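Local coordinates for protein prolyl-tRNA synthetase (Giardia lamblia ATCC 50803, PDB 3IAL) that probably charges tRNA(Pro) with proline in an ATP-dependent reaction that passes through a prolyl-adenylate, at residues F217-S226 with Q237-F248. Residues are numbered along the deposited sequence; the frame is centred on the assembly and turned at random.
Sequences FPGADYSEVS and QTAGIHNLGQRF. With PR8 (5'-O-[(R)-hydroxy{[(2S)-pyrrolidin-2-ylcarbonyl]oxy}phosphoryl]adenosine), chain H.
His242 and Ser223 meet at the ring edge: ND1 of His242 lies 2.6 Å from OG of Ser223 in a short hydrogen bond. CB of Phe217 packs over one face of the imidazole, 3.6 Å from its centroid. Pinned at ND1, the ring turns NE2 to the prolyl-adenylate, donating to its bridging O10 at 2.8 Å; histidine suits this place because its two nitrogens serve protein and ligand. Ser223 is positioned by the backbone N of Phe217, which donates to OG. A chi1 of -178° swings the ring of Phe217 away from its own N, and one face lies against CA of the prolyl group. Gly240, without a side chain, lets phosphate oxygen O2P come within 3.2 Å of its CA, while Gln237 gives NE2 to ribose O3' and is held through OE1 by Arg211.

On the face that carries Tyr222 and Asn243, CB of Asn243 sits over the Tyr222 ring. Asn243 ND2 donates to Tyr222 OH at 3.0 Å, and Asn243 OD1 accepts from Gly245 N, an Asx turn. Asp221 and Tyr222 both face Asn243, a classic beta bulge, and both N-H groups reach Asn243 O. The strands form an antiparallel hairpin of the class II synthetase core, its Ser223, Gly240 and His242 face turned to the aminoacyl-adenylate.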
ATOM      1  N   PHE B 217      12.747   8.792  22.509  1.00 30.69           N
ATOM      2  CA  PHE B 217      13.152   7.940  21.392  1.00 32.66           C
ATOM      3  C   PHE B 217      14.685   7.941  21.310  1.00 33.01           C
ATOM      4  O   PHE B 217      15.306   9.004  21.422  1.00 26.10           O
ATOM      5  CB  PHE B 217      12.542   8.441  20.079  1.00 32.25           C
ATOM      6  CG  PHE B 217      12.873   7.588  18.877  1.00 30.94           C
ATOM      7  CD1 PHE B 217      12.225   6.378  18.668  1.00 30.10           C
ATOM      8  CD2 PHE B 217      13.817   8.004  17.949  1.00 31.95           C
ATOM      9  CE1 PHE B 217      12.523   5.595  17.571  1.00 27.45           C
ATOM     10  CE2 PHE B 217      14.120   7.217  16.835  1.00 31.15           C
ATOM     11  CZ  PHE B 217      13.473   6.018  16.647  1.00 30.02           C
ATOM     12  N   PRO B 218      15.298   6.749  21.165  1.00 35.59           N
ATOM     13  CA  PRO B 218      16.759   6.663  21.174  1.00 36.90           C
ATOM     14  C   PRO B 218      17.393   7.470  20.046  1.00 38.63           C
ATOM     15  O   PRO B 218      17.224   7.129  18.871  1.00 40.62           O
ATOM     16  CB  PRO B 218      17.023   5.169  20.995  1.00 36.92           C
ATOM     17  CG  PRO B 218      15.786   4.504  21.521  1.00 38.09           C
ATOM     18  CD  PRO B 218      14.674   5.414  21.118  1.00 35.89           C
ATOM     19  N   GLY B 219      18.102   8.534  20.412  1.00 38.25           N
ATOM     20  CA  GLY B 219      18.697   9.446  19.443  1.00 39.46           C
ATOM     21  C   GLY B 219      17.994  10.790  19.348  1.00 39.16           C
ATOM     22  O   GLY B 219      18.601  11.773  18.922  1.00 41.11           O
ATOM     23  N   ALA B 220      16.721  10.842  19.745  1.00 37.08           N
ATOM     24  CA  ALA B 220      15.944  12.080  19.686  1.00 35.61           C
ATOM     25  C   ALA B 220      16.459  13.140  20.656  1.00 34.97           C
ATOM     26  O   ALA B 220      17.003  12.811  21.705  1.00 34.99           O
ATOM     27  CB  ALA B 220      14.474  11.799  19.972  1.00 34.71           C
ATOM     28  N   ASP B 221      16.277  14.408  20.285  1.00 34.15           N
ATOM     29  CA  ASP B 221      16.437  15.537  21.203  1.00 33.65           C
ATOM     30  C   ASP B 221      15.224  15.682  22.130  1.00 31.48           C
ATOM     31  O   ASP B 221      15.371  16.074  23.280  1.00 32.00           O
ATOM     32  CB  ASP B 221      16.618  16.851  20.429  1.00 35.94           C
ATOM     33  CG  ASP B 221      18.065  17.111  20.009  1.00 41.06           C
ATOM     34  OD1 ASP B 221      18.970  16.286  20.303  1.00 42.18           O
ATOM     35  OD2 ASP B 221      18.287  18.175  19.385  1.00 39.97           O
ATOM     36  N   TYR B 222      14.026  15.443  21.605  1.00 27.68           N
ATOM     37  CA  TYR B 222      12.838  15.274  22.444  1.00 26.66           C
ATOM     38  C   TYR B 222      11.774  14.515  21.667  1.00 27.32           C
ATOM     39  O   TYR B 222      11.841  14.410  20.435  1.00 28.01           O
ATOM     40  CB  TYR B 222      12.289  16.606  22.983  1.00 25.53           C
ATOM     41  CG  TYR B 222      11.813  17.595  21.928  1.00 26.43           C
ATOM     42  CD1 TYR B 222      12.692  18.510  21.357  1.00 23.13           C
ATOM     43  CD2 TYR B 222      10.487  17.624  21.519  1.00 26.94           C
ATOM     44  CE1 TYR B 222      12.268  19.411  20.403  1.00 26.89           C
ATOM     45  CE2 TYR B 222      10.048  18.536  20.564  1.00 24.99           C
ATOM     46  CZ  TYR B 222      10.947  19.423  20.008  1.00 25.33           C
ATOM     47  OH  TYR B 222      10.533  20.324  19.052  1.00 28.24           O
ATOM     48  N   SER B 223      10.812  13.970  22.406  1.00 25.93           N
ATOM     49  CA  SER B 223       9.793  13.093  21.848  1.00 27.49           C
ATOM     50  C   SER B 223       8.415  13.503  22.334  1.00 27.04           C
ATOM     51  O   SER B 223       8.217  13.768  23.526  1.00 27.55           O
ATOM     52  CB  SER B 223      10.079  11.638  22.236  1.00 28.22           C
ATOM     53  OG  SER B 223      11.162  11.118  21.483  1.00 27.13           O
ATOM     54  N   GLU B 224       7.484  13.593  21.391  1.00 27.73           N
ATOM     55  CA  GLU B 224       6.092  13.879  21.670  1.00 28.00           C
ATOM     56  C   GLU B 224       5.247  12.674  21.271  1.00 27.55           C
ATOM     57  O   GLU B 224       5.549  12.000  20.281  1.00 26.47           O
ATOM     58  CB  GLU B 224       5.647  15.111  20.897  1.00 29.38           C
ATOM     59  CG  GLU B 224       6.441  16.349  21.249  1.00 33.20           C
ATOM     60  CD  GLU B 224       5.987  17.578  20.489  1.00 32.89           C
ATOM     61  OE1 GLU B 224       5.128  17.455  19.595  1.00 35.85           O
ATOM     62  OE2 GLU B 224       6.502  18.676  20.785  1.00 38.32           O
ATOM     63  N   VAL B 225       4.197  12.414  22.047  1.00 23.93           N
ATOM     64  CA  VAL B 225       3.426  11.191  21.920  1.00 24.30           C
ATOM     65  C   VAL B 225       1.936  11.414  22.139  1.00 26.41           C
ATOM     66  O   VAL B 225       1.521  12.402  22.754  1.00 27.21           O
ATOM     67  CB  VAL B 225       3.899  10.126  22.943  1.00 23.56           C
ATOM     68  CG1 VAL B 225       5.353   9.776  22.701  1.00 24.36           C
ATOM     69  CG2 VAL B 225       3.670  10.605  24.400  1.00 22.07           C
ATOM     70  N   SER B 226       1.149  10.481  21.620  1.00 27.10           N
ATOM     71  CA  SER B 226      -0.261  10.367  21.933  1.00 26.36           C
ATOM     72  C   SER B 226      -0.446   9.081  22.729  1.00 27.66           C
ATOM     73  O   SER B 226      -0.331   7.978  22.183  1.00 28.48           O
ATOM     74  CB  SER B 226      -1.109  10.342  20.662  1.00 26.62           C
ATOM     75  OG  SER B 226      -2.493  10.275  20.992  1.00 27.51           O
ATOM     76  N   GLN B 237       0.794   3.896  23.739  1.00 26.58           N
ATOM     77  CA  GLN B 237       1.452   4.915  22.919  1.00 25.19           C
ATOM     78  C   GLN B 237       1.143   4.615  21.467  1.00 25.38           C
ATOM     79  O   GLN B 237       1.580   3.601  20.923  1.00 27.53           O
ATOM     80  CB  GLN B 237       2.968   4.965  23.129  1.00 27.87           C
ATOM     81  CG  GLN B 237       3.644   6.058  22.307  1.00 26.32           C
ATOM     82  CD  GLN B 237       5.154   6.025  22.377  1.00 30.36           C
ATOM     83  OE1 GLN B 237       5.733   5.904  23.451  1.00 30.57           O
ATOM     84  NE2 GLN B 237       5.802   6.150  21.225  1.00 28.70           N
ATOM     85  N   THR B 238       0.407   5.520  20.841  1.00 25.26           N
ATOM     86  CA  THR B 238      -0.228   5.277  19.545  1.00 25.31           C
ATOM     87  C   THR B 238       0.270   6.235  18.460  1.00 26.83           C
ATOM     88  O   THR B 238      -0.003   6.042  17.280  1.00 30.53           O
ATOM     89  CB  THR B 238      -1.756   5.373  19.732  1.00 26.10           C
ATOM     90  OG1 THR B 238      -2.149   4.413  20.725  1.00 23.36           O
ATOM     91  CG2 THR B 238      -2.529   5.111  18.438  1.00 22.90           C
ATOM     92  N   ALA B 239       1.003   7.269  18.860  1.00 25.46           N
ATOM     93  CA  ALA B 239       1.779   8.067  17.921  1.00 25.87           C
ATOM     94  C   ALA B 239       3.094   8.423  18.581  1.00 25.54           C
ATOM     95  O   ALA B 239       3.139   8.654  19.785  1.00 28.00           O
ATOM     96  CB  ALA B 239       1.033   9.326  17.529  1.00 23.03           C
ATOM     97  N   GLY B 240       4.157   8.449  17.787  1.00 24.12           N
ATOM     98  CA  GLY B 240       5.451   8.943  18.231  1.00 24.80           C
ATOM     99  C   GLY B 240       5.953   9.969  17.246  1.00 24.49           C
ATOM    100  O   GLY B 240       6.115   9.668  16.062  1.00 25.88           O
ATOM    101  N   ILE B 241       6.180  11.183  17.733  1.00 24.51           N
ATOM    102  CA  ILE B 241       6.550  12.317  16.893  1.00 26.37           C
ATOM    103  C   ILE B 241       7.801  12.973  17.496  1.00 26.63           C
ATOM    104  O   ILE B 241       7.762  13.480  18.615  1.00 29.29           O
ATOM    105  CB  ILE B 241       5.354  13.305  16.795  1.00 26.86           C
ATOM    106  CG1 ILE B 241       4.270  12.710  15.896  1.00 25.61           C
ATOM    107  CG2 ILE B 241       5.785  14.666  16.271  1.00 27.83           C
ATOM    108  CD1 ILE B 241       2.947  13.466  15.896  1.00 26.31           C
ATOM    109  N   HIS B 242       8.905  12.958  16.752  1.00 26.43           N
ATOM    110  CA  HIS B 242      10.225  13.262  17.319  1.00 26.37           C
ATOM    111  C   HIS B 242      11.008  14.352  16.604  1.00 25.41           C
ATOM    112  O   HIS B 242      11.029  14.424  15.377  1.00 23.77           O
ATOM    113  CB  HIS B 242      11.059  11.985  17.337  1.00 25.78           C
ATOM    114  CG  HIS B 242      10.306  10.796  17.842  1.00 24.54           C
ATOM    115  ND1 HIS B 242      10.140  10.543  19.184  1.00 27.63           N
ATOM    116  CD2 HIS B 242       9.638   9.818  17.189  1.00 26.19           C
ATOM    117  CE1 HIS B 242       9.413   9.453  19.336  1.00 27.80           C
ATOM    118  NE2 HIS B 242       9.095   8.992  18.142  1.00 26.69           N
ATOM    119  N   ASN B 243      11.666  15.191  17.399  1.00 26.24           N
ATOM    120  CA  ASN B 243      12.632  16.162  16.904  1.00 25.40           C
ATOM    121  C   ASN B 243      14.005  15.574  17.202  1.00 26.12           C
ATOM    122  O   ASN B 243      14.399  15.463  18.358  1.00 20.92           O
ATOM    123  CB  ASN B 243      12.443  17.519  17.596  1.00 25.67           C
ATOM    124  CG  ASN B 243      13.241  18.642  16.926  1.00 27.07           C
ATOM    125  OD1 ASN B 243      14.312  18.412  16.367  1.00 26.01           O
ATOM    126  ND2 ASN B 243      12.717  19.861  16.988  1.00 20.19           N
ATOM    127  N   LEU B 244      14.708  15.160  16.152  1.00 26.62           N
ATOM    128  CA  LEU B 244      15.991  14.477  16.294  1.00 27.80           C
ATOM    129  C   LEU B 244      17.175  15.449  16.343  1.00 29.75           C
ATOM    130  O   LEU B 244      18.324  15.031  16.530  1.00 28.09           O
ATOM    131  CB  LEU B 244      16.169  13.481  15.149  1.00 26.55           C
ATOM    132  CG  LEU B 244      15.067  12.424  15.041  1.00 27.10           C
ATOM    133  CD1 LEU B 244      15.399  11.453  13.912  1.00 27.54           C
ATOM    134  CD2 LEU B 244      14.900  11.672  16.365  1.00 24.79           C
ATOM    135  N   GLY B 245      16.889  16.741  16.190  1.00 31.03           N
ATOM    136  CA  GLY B 245      17.917  17.769  16.204  1.00 31.88           C
ATOM    137  C   GLY B 245      18.888  17.605  15.054  1.00 32.47           C
ATOM    138  O   GLY B 245      18.492  17.285  13.927  1.00 31.86           O
ATOM    139  N   GLN B 246      20.166  17.815  15.349  1.00 31.82           N
ATOM    140  CA  GLN B 246      21.233  17.689  14.361  1.00 33.03           C
ATOM    141  C   GLN B 246      22.118  16.466  14.604  1.00 34.92           C
ATOM    142  O   GLN B 246      23.068  16.234  13.858  1.00 36.99           O
ATOM    143  CB  GLN B 246      22.078  18.962  14.364  1.00 32.81           C
ATOM    144  CG  GLN B 246      21.370  20.151  13.760  1.00 32.44           C
ATOM    145  CD  GLN B 246      22.050  21.469  14.088  1.00 35.25           C
ATOM    146  OE1 GLN B 246      22.263  21.795  15.256  1.00 32.77           O
ATOM    147  NE2 GLN B 246      22.376  22.248  13.052  1.00 33.27           N
ATOM    148  N   ARG B 247      21.787  15.670  15.621  1.00 37.11           N
ATOM    149  CA  ARG B 247      22.614  14.531  16.041  1.00 40.17           C
ATOM    150  C   ARG B 247      22.866  13.519  14.931  1.00 37.88           C
ATOM    151  O   ARG B 247      24.013  13.134  14.681  1.00 39.20           O
ATOM    152  CB  ARG B 247      21.983  13.819  17.250  1.00 43.37           C
ATOM    153  CG  ARG B 247      22.217  14.528  18.579  1.00 50.74           C
ATOM    154  CD  ARG B 247      21.200  14.115  19.657  1.00 56.03           C
ATOM    155  NE  ARG B 247      21.290  12.700  20.032  1.00 59.61           N
ATOM    156  CZ  ARG B 247      22.240  12.166  20.801  1.00 62.35           C
ATOM    157  NH1 ARG B 247      22.205  10.866  21.073  1.00 63.08           N
ATOM    158  NH2 ARG B 247      23.233  12.907  21.293  1.00 62.06           N
ATOM    159  N   PHE B 248      21.793  13.083  14.278  1.00 36.33           N
ATOM    160  CA  PHE B 248      21.888  12.124  13.175  1.00 34.85           C
ATOM    161  C   PHE B 248      22.581  12.725  11.946  1.00 36.01           C
ATOM    162  O   PHE B 248      23.283  12.017  11.218  1.00 38.10           O
ATOM    163  CB  PHE B 248      20.499  11.600  12.786  1.00 34.78           C
ATOM    164  CG  PHE B 248      19.986  10.487  13.666  1.00 33.16           C
ATOM    165  CD1 PHE B 248      20.300   9.166  13.387  1.00 35.87           C
ATOM    166  CD2 PHE B 248      19.173  10.755  14.748  1.00 33.26           C
ATOM    167  CE1 PHE B 248      19.823   8.136  14.174  1.00 33.53           C
ATOM    168  CE2 PHE B 248      18.690   9.739  15.539  1.00 34.72           C
ATOM    169  CZ  PHE B 248      19.005   8.425  15.249  1.00 35.14           C
TER
HETATM  170  C   PR8 H 601       9.614   5.834  15.994  1.00 41.68           C
HETATM  171  N   PR8 H 601      11.001   6.007  14.023  1.00 37.95           N
HETATM  172  O   PR8 H 601       9.857   4.629  15.907  1.00 39.80           O
HETATM  173  P   PR8 H 601       8.146   5.368  17.944  0.70 54.76           P
HETATM  174  N1  PR8 H 601       3.713  -3.274  18.114  0.70 38.84           N
HETATM  175  C2  PR8 H 601       2.869  -2.440  17.516  0.70 36.35           C
HETATM  176  N3  PR8 H 601       3.129  -1.137  17.390  0.70 36.19           N
HETATM  177  C4  PR8 H 601       4.257  -0.610  17.865  0.70 40.17           C
HETATM  178  C5  PR8 H 601       5.160  -1.451  18.506  0.70 44.07           C
HETATM  179  C6  PR8 H 601       4.870  -2.808  18.622  0.70 44.75           C
HETATM  180  N6  PR8 H 601       5.729  -3.629  19.226  0.70 47.85           N
HETATM  181  N7  PR8 H 601       6.192  -0.709  18.889  0.70 45.67           N
HETATM  182  C8  PR8 H 601       5.955   0.549  18.509  0.70 49.61           C
HETATM  183  N9  PR8 H 601       4.769   0.621  17.889  0.70 48.94           N
HETATM  184  CA  PR8 H 601      10.179   6.800  14.953  1.00 37.84           C
HETATM  185  CB  PR8 H 601       9.031   7.380  14.145  1.00 35.99           C
HETATM  186  CD  PR8 H 601      10.584   6.351  12.668  1.00 37.80           C
HETATM  187  CG  PR8 H 601       9.080   6.612  12.817  1.00 35.60           C
HETATM  188  C1' PR8 H 601       4.172   1.877  17.331  0.70 52.31           C
HETATM  189  O10 PR8 H 601       8.883   6.428  16.975  1.00 43.66           O
HETATM  190  O1P PR8 H 601       9.078   4.665  18.863  0.70 56.60           O
HETATM  191  C2' PR8 H 601       3.767   2.883  18.435  0.70 54.66           C
HETATM  192  O2' PR8 H 601       2.516   3.502  18.099  0.70 47.98           O
HETATM  193  O2P PR8 H 601       7.083   6.238  18.777  0.70 58.29           O
HETATM  194  C3' PR8 H 601       4.838   3.943  18.333  0.70 55.14           C
HETATM  195  O3' PR8 H 601       4.355   5.189  18.841  0.70 53.41           O
HETATM  196  C4' PR8 H 601       4.928   3.989  16.818  0.70 55.14           C
HETATM  197  O4' PR8 H 601       5.148   2.594  16.509  0.70 53.59           O
HETATM  198  C5' PR8 H 601       6.089   4.872  16.416  0.70 54.00           C
HETATM  199  O5' PR8 H 601       7.289   4.395  16.993  0.70 54.92           O